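Local coordinates for periplasmic lipopolysaccharide transport protein LPTH (Pseudomonas aeruginosa, PDB 4UU4) that binds lipopolysaccharide and is required to carry it across the periplasm from the inner to the outer membrane, possibly as part of a protein bridge, at residues R117-D122 against K137-T142; V81-G86 against T108-V113. All blocks are in the same frame, centred on the assembly; numbering follows the deposited sequence.

Interaction 1 of 2, residues R117-D122 against K137-T142; sequences RVVLID and KIVYDT
V118 and L120 pair with Y140 and I138 through four backbone hydrogen bonds, joining strands 117-121 and 137-141 as antiparallel neighbours whose axes run 4.5 Å apart. The two bonds of the L120-I138 pair are nearly straight, L120 N to I138 O reaching 178° at the hydrogen. In the V118-Y140 pair Y140 N meets V118 O at 2.9 Å. V118, L120, I138 and Y140 share one face of the sheet. There L120 CD1 leans on I138 CB (3.6 Å) and also lies close to CG2 of that residue, while V118 CG2 meets T142 CG2 at 3.8 Å, the two side chains crossing at about a right angle. CG of Y140 lies anti to the backbone N (chi1 178°), and the far end of its ring leads away from strand 117-121; its hydroxyl bonds Q93, and V118 and Y140 both touch Y91. Q93 and Y91 belong to strand 89-93 of the second sheet, so this face looks into the interior of the beta-jellyroll of the LptA family. The other face carries R117, V119, I121, K137, V139 and D141. R117 lays CG against V139 CG1 at 4.0 Å, and its guanidinium forms a salt bridge with D141, NH2 to OD2 3.3 Å. That oxygen sits well out of the guanidinium plane, so the attraction is one of charge alone, while D141 OD1 accepts the backbone amides of Q143 and R144. The extended K137 chain brings CE within 3.9 Å of V119 CG2.

Interaction 2 of 2, residues V81-G86 against T108-V113; sequences VVTSVG and TIQYFV
V81 presses its CG2 methyl over one face of the F112 ring, 3.9 Å from the ring centroid and 15° off the normal, a CH-pi contact between side chains that lie side by side. A chi1 of 63° sets CG1 of V81 between the backbone N and the carbonyl carbon and leaves CG2 anti to the N; CG2 also approaches Q110 CB. Next along the strands, T83 and Q110 run side by side on one face, with T83 OG1 3.9 Å from Q110 CG. The methyl CG2 of T83 meets CG2 of T108 at 4.0 Å, and V85 CG2 touches T108 OG1. On the reverse face V82 CB meets Y111 CB at 4.1 Å, while V113 CB covers one face of the Y111 ring toward its rim. Behind these side chains stand four backbone hydrogen bonds, two in the V82-Y111 pair and two in the S84-I109 pair, which make strands 81-85 and 109-112 antiparallel neighbours in one sheet of the beta-jellyroll. I109 N points almost straight at S84 O, with 175° at the hydrogen. Longer, weaker CA-H...O contacts lie between them, as from T83 CA to I109 O (3.3 Å). Farther out, S84, I109 and Y111 reach L64 of strand 62-66, and S84 and I109 also touch A89 of strand 89-93, across the interior between the two sheets. The hydroxyl of S84 is satisfied by T65 O. F112 is the centre of an inverse gamma turn, where strand 109-112 ends.

Interactions 1 and 2 are parts of one continuous antiparallel sheet, with centres about 9 Å apart. Strands 109-112 and 117-121, consecutive in the chain, are the neighbours that join them. Probable backbone hydrogen bonds close this seam at both ends: R117 O to F112 N, 2.7 Å, and I121 N to T108 O, 2.9 Å. Side chains bridge it on both faces. V119 CG1 packs on F112 CE2 at 3.5 Å, and on the interior face L120 CD2 meets I109 CD1 at 3.6 Å. The resulting order is 81-85, 109-112, 117-121, 137-141, and its largely apolar inner face is consistent with the lipopolysaccharide-binding interior proposed for this family.

Interaction 1 of 2, residues R117-D122 against K137-T142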
loop_
_atom_site.group_PDB
_atom_site.type_symbol
_atom_site.label_atom_id
_atom_site.label_comp_id
_atom_site.label_asym_id
_atom_site.label_seq_id
_atom_site.Cartn_x
_atom_site.Cartn_y
_atom_site.Cartn_z
ATOM N N ARG A 117 5.133 -6.226 -3.580
ATOM C CA ARG A 117 5.820 -5.164 -2.855
ATOM C C ARG A 117 4.931 -3.955 -2.605
ATOM O O ARG A 117 4.303 -3.425 -3.518
ATOM C CB ARG A 117 7.088 -4.737 -3.598
ATOM C CG ARG A 117 8.366 -5.004 -2.822
ATOM C CD ARG A 117 9.563 -5.142 -3.745
ATOM N NE ARG A 117 10.567 -6.052 -3.196
ATOM C CZ ARG A 117 10.509 -7.376 -3.302
ATOM N NH1 ARG A 117 9.490 -7.947 -3.931
ATOM N NH2 ARG A 117 11.463 -8.134 -2.778
ATOM N N VAL A 118 4.883 -3.520 -1.353
ATOM C CA VAL A 118 4.106 -2.345 -0.986
ATOM C C VAL A 118 5.012 -1.271 -0.400
ATOM O O VAL A 118 5.515 -1.418 0.711
ATOM C CB VAL A 118 3.017 -2.687 0.046
ATOM C CG1 VAL A 118 2.093 -1.506 0.239
ATOM C CG2 VAL A 118 2.230 -3.908 -0.397
ATOM N N VAL A 119 5.219 -0.186 -1.142
ATOM C CA VAL A 119 6.072 0.893 -0.650
ATOM C C VAL A 119 5.281 2.102 -0.145
ATOM O O VAL A 119 4.484 2.700 -0.866
ATOM C CB VAL A 119 7.151 1.309 -1.677
ATOM C CG1 VAL A 119 6.548 1.446 -3.057
ATOM C CG2 VAL A 119 7.833 2.599 -1.248
ATOM N N LEU A 120 5.512 2.428 1.121
ATOM C CA LEU A 120 4.873 3.546 1.795
ATOM C C LEU A 120 5.860 4.702 1.874
ATOM O O LEU A 120 6.970 4.541 2.372
ATOM C CB LEU A 120 4.457 3.128 3.207
ATOM C CG LEU A 120 3.714 1.791 3.305
ATOM C CD1 LEU A 120 4.424 0.835 4.249
ATOM C CD2 LEU A 120 2.282 2.000 3.751
ATOM N N ILE A 121 5.457 5.864 1.373
ATOM C CA ILE A 121 6.311 7.042 1.393
ATOM C C ILE A 121 5.609 8.007 2.343
ATOM O O ILE A 121 4.409 7.868 2.607
ATOM C CB ILE A 121 6.731 7.466 -0.031
ATOM C CG1 ILE A 121 7.491 6.334 -0.725
ATOM C CG2 ILE A 121 7.582 8.725 -0.002
ATOM C CD1 ILE A 121 8.290 6.787 -1.926
ATOM N N ASP A 122 6.380 8.969 2.850
ATOM C CA ASP A 122 5.913 10.169 3.592
ATOM C C ASP A 122 4.989 10.107 4.801
ATOM O O ASP A 122 3.792 10.351 4.695
ATOM C CB ASP A 122 5.237 11.160 2.664
ATOM C CG ASP A 122 5.589 12.589 3.016
ATOM O OD1 ASP A 122 6.150 12.810 4.105
ATOM O OD2 ASP A 122 5.303 13.494 2.198
ATOM N N LYS A 137 10.240 6.104 4.739
ATOM C CA LYS A 137 9.875 5.173 3.681
ATOM C C LYS A 137 9.939 3.716 4.138
ATOM O O LYS A 137 10.954 3.263 4.668
ATOM C CB LYS A 137 10.775 5.392 2.464
ATOM C CG LYS A 137 10.639 4.331 1.389
ATOM C CD LYS A 137 11.566 4.605 0.227
ATOM C CE LYS A 137 11.598 3.429 -0.729
ATOM N NZ LYS A 137 12.204 3.776 -2.044
ATOM N N ILE A 138 8.850 2.984 3.927
ATOM C CA ILE A 138 8.784 1.586 4.338
ATOM C C ILE A 138 8.400 0.661 3.188
ATOM O O ILE A 138 7.339 0.801 2.601
ATOM C CB ILE A 138 7.787 1.378 5.493
ATOM C CG1 ILE A 138 8.258 2.108 6.748
ATOM C CG2 ILE A 138 7.625 -0.096 5.789
ATOM C CD1 ILE A 138 7.365 1.893 7.944
ATOM N N VAL A 139 9.270 -0.289 2.876
ATOM C CA VAL A 139 8.993 -1.251 1.820
ATOM C C VAL A 139 8.552 -2.581 2.428
ATOM O O VAL A 139 9.180 -3.084 3.351
ATOM C CB VAL A 139 10.221 -1.454 0.922
ATOM C CG1 VAL A 139 9.859 -2.304 -0.287
ATOM C CG2 VAL A 139 10.765 -0.108 0.483
ATOM N N TYR A 140 7.468 -3.148 1.908
ATOM C CA TYR A 140 6.889 -4.350 2.494
ATOM C C TYR A 140 6.671 -5.480 1.489
ATOM O O TYR A 140 5.782 -5.411 0.637
ATOM C CB TYR A 140 5.581 -4.010 3.214
ATOM C CG TYR A 140 4.880 -5.201 3.825
ATOM C CD1 TYR A 140 5.561 -6.096 4.635
ATOM C CD2 TYR A 140 3.531 -5.423 3.601
ATOM C CE1 TYR A 140 4.921 -7.182 5.196
ATOM C CE2 TYR A 140 2.882 -6.505 4.158
ATOM C CZ TYR A 140 3.580 -7.381 4.952
ATOM O OH TYR A 140 2.930 -8.462 5.504
ATOM N N ASP A 141 7.497 -6.515 1.598
ATOM C CA ASP A 141 7.299 -7.742 0.841
ATOM C C ASP A 141 6.145 -8.502 1.482
ATOM O O ASP A 141 6.212 -8.864 2.650
ATOM C CB ASP A 141 8.578 -8.583 0.860
ATOM C CG ASP A 141 8.519 -9.771 -0.086
ATOM O OD1 ASP A 141 7.523 -10.524 -0.057
ATOM O OD2 ASP A 141 9.479 -9.953 -0.864
ATOM N N THR A 142 5.085 -8.735 0.719
ATOM C CA THR A 142 3.909 -9.423 1.242
ATOM C C THR A 142 4.081 -10.940 1.227
ATOM O O THR A 142 3.318 -11.665 1.868
ATOM C CB THR A 142 2.640 -9.060 0.445
ATOM O OG1 THR A 142 2.795 -9.475 -0.918
ATOM C CG2 THR A 142 2.383 -7.560 0.491
#

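Interaction 2 of 2, residues V81-G86 against T108-V113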
loop_
_atom_site.group_PDB
_atom_site.type_symbol
_atom_site.label_atom_id
_atom_site.label_comp_id
_atom_site.label_asym_id
_atom_site.label_seq_id
_atom_site.Cartn_x
_atom_site.Cartn_y
_atom_site.Cartn_z
ATOM N N VAL A 81 0.845 -2.164 -10.837
ATOM C CA VAL A 81 0.991 -1.305 -9.669
ATOM C C VAL A 81 -0.282 -0.508 -9.370
ATOM O O VAL A 81 -0.928 0.047 -10.270
ATOM C CB VAL A 81 2.213 -0.353 -9.794
ATOM C CG1 VAL A 81 2.050 0.600 -10.974
ATOM C CG2 VAL A 81 2.443 0.413 -8.492
ATOM N N VAL A 82 -0.637 -0.475 -8.091
ATOM C CA VAL A 82 -1.780 0.287 -7.614
ATOM C C VAL A 82 -1.278 1.396 -6.697
ATOM O O VAL A 82 -0.868 1.131 -5.571
ATOM C CB VAL A 82 -2.741 -0.616 -6.813
ATOM C CG1 VAL A 82 -3.899 0.192 -6.248
ATOM C CG2 VAL A 82 -3.242 -1.759 -7.682
ATOM N N THR A 83 -1.302 2.637 -7.169
ATOM C CA THR A 83 -0.828 3.750 -6.354
ATOM C C THR A 83 -1.989 4.502 -5.716
ATOM O O THR A 83 -2.864 5.007 -6.413
ATOM C CB THR A 83 0.016 4.740 -7.172
ATOM O OG1 THR A 83 1.074 4.039 -7.832
ATOM C CG2 THR A 83 0.610 5.803 -6.268
ATOM N N SER A 84 -1.987 4.574 -4.387
ATOM C CA SER A 84 -2.998 5.313 -3.640
ATOM C C SER A 84 -2.427 6.552 -2.948
ATOM O O SER A 84 -1.284 6.552 -2.473
ATOM C CB SER A 84 -3.674 4.410 -2.606
ATOM O OG SER A 84 -4.685 5.110 -1.899
ATOM N N VAL A 85 -3.247 7.599 -2.897
ATOM C CA VAL A 85 -2.897 8.849 -2.231
ATOM C C VAL A 85 -4.063 9.332 -1.369
ATOM O O VAL A 85 -5.203 9.445 -1.850
ATOM C CB VAL A 85 -2.536 9.952 -3.252
ATOM C CG1 VAL A 85 -2.568 11.325 -2.596
ATOM C CG2 VAL A 85 -1.178 9.672 -3.892
ATOM N N GLY A 86 -3.768 9.604 -0.099
ATOM C CA GLY A 86 -4.751 10.090 0.857
ATOM C C GLY A 86 -4.108 10.863 2.002
ATOM O O GLY A 86 -2.956 11.287 1.897
ATOM N N THR A 108 1.843 8.429 0.434
ATOM C CA THR A 108 1.710 7.713 -0.835
ATOM C C THR A 108 1.958 6.220 -0.629
ATOM O O THR A 108 2.918 5.836 0.030
ATOM C CB THR A 108 2.663 8.265 -1.919
ATOM O OG1 THR A 108 2.361 9.641 -2.167
ATOM C CG2 THR A 108 2.522 7.484 -3.217
ATOM N N ILE A 109 1.087 5.375 -1.175
ATOM C CA ILE A 109 1.316 3.933 -1.094
ATOM C C ILE A 109 1.305 3.307 -2.483
ATOM O O ILE A 109 0.381 3.523 -3.246
ATOM C CB ILE A 109 0.256 3.227 -0.224
ATOM C CG1 ILE A 109 0.324 3.706 1.227
ATOM C CG2 ILE A 109 0.441 1.715 -0.276
ATOM C CD1 ILE A 109 -0.708 3.045 2.125
ATOM N N GLN A 110 2.329 2.537 -2.820
ATOM C CA GLN A 110 2.320 1.820 -4.089
ATOM C C GLN A 110 2.263 0.324 -3.842
ATOM O O GLN A 110 3.078 -0.217 -3.100
ATOM C CB GLN A 110 3.563 2.151 -4.901
ATOM C CG GLN A 110 3.777 3.626 -5.117
ATOM C CD GLN A 110 5.125 3.918 -5.732
ATOM O OE1 GLN A 110 6.143 3.939 -5.039
ATOM N NE2 GLN A 110 5.144 4.144 -7.041
ATOM N N TYR A 111 1.297 -0.343 -4.462
ATOM C CA TYR A 111 1.180 -1.787 -4.352
ATOM C C TYR A 111 1.611 -2.431 -5.662
ATOM O O TYR A 111 0.826 -2.546 -6.607
ATOM C CB TYR A 111 -0.245 -2.197 -3.954
ATOM C CG TYR A 111 -0.481 -3.695 -3.910
ATOM C CD1 TYR A 111 0.496 -4.565 -3.437
ATOM C CD2 TYR A 111 -1.687 -4.236 -4.332
ATOM C CE1 TYR A 111 0.280 -5.930 -3.400
ATOM C CE2 TYR A 111 -1.912 -5.596 -4.295
ATOM C CZ TYR A 111 -0.930 -6.439 -3.828
ATOM O OH TYR A 111 -1.165 -7.793 -3.798
ATOM N N PHE A 112 2.881 -2.821 -5.710
ATOM C CA PHE A 112 3.457 -3.476 -6.873
ATOM C C PHE A 112 3.036 -4.945 -6.893
ATOM O O PHE A 112 3.777 -5.822 -6.462
ATOM C CB PHE A 112 4.986 -3.355 -6.848
ATOM C CG PHE A 112 5.489 -1.955 -7.105
ATOM C CD1 PHE A 112 5.705 -1.507 -8.400
ATOM C CD2 PHE A 112 5.746 -1.090 -6.054
ATOM C CE1 PHE A 112 6.168 -0.223 -8.640
ATOM C CE2 PHE A 112 6.207 0.195 -6.290
ATOM C CZ PHE A 112 6.418 0.627 -7.581
ATOM N N VAL A 113 1.836 -5.194 -7.405
ATOM C CA VAL A 113 1.203 -6.510 -7.319
ATOM C C VAL A 113 1.971 -7.656 -7.997
ATOM O O VAL A 113 2.008 -8.770 -7.475
ATOM C CB VAL A 113 -0.270 -6.439 -7.790
ATOM C CG1 VAL A 113 -0.521 -5.140 -8.549
ATOM C CG2 VAL A 113 -0.648 -7.658 -8.614
#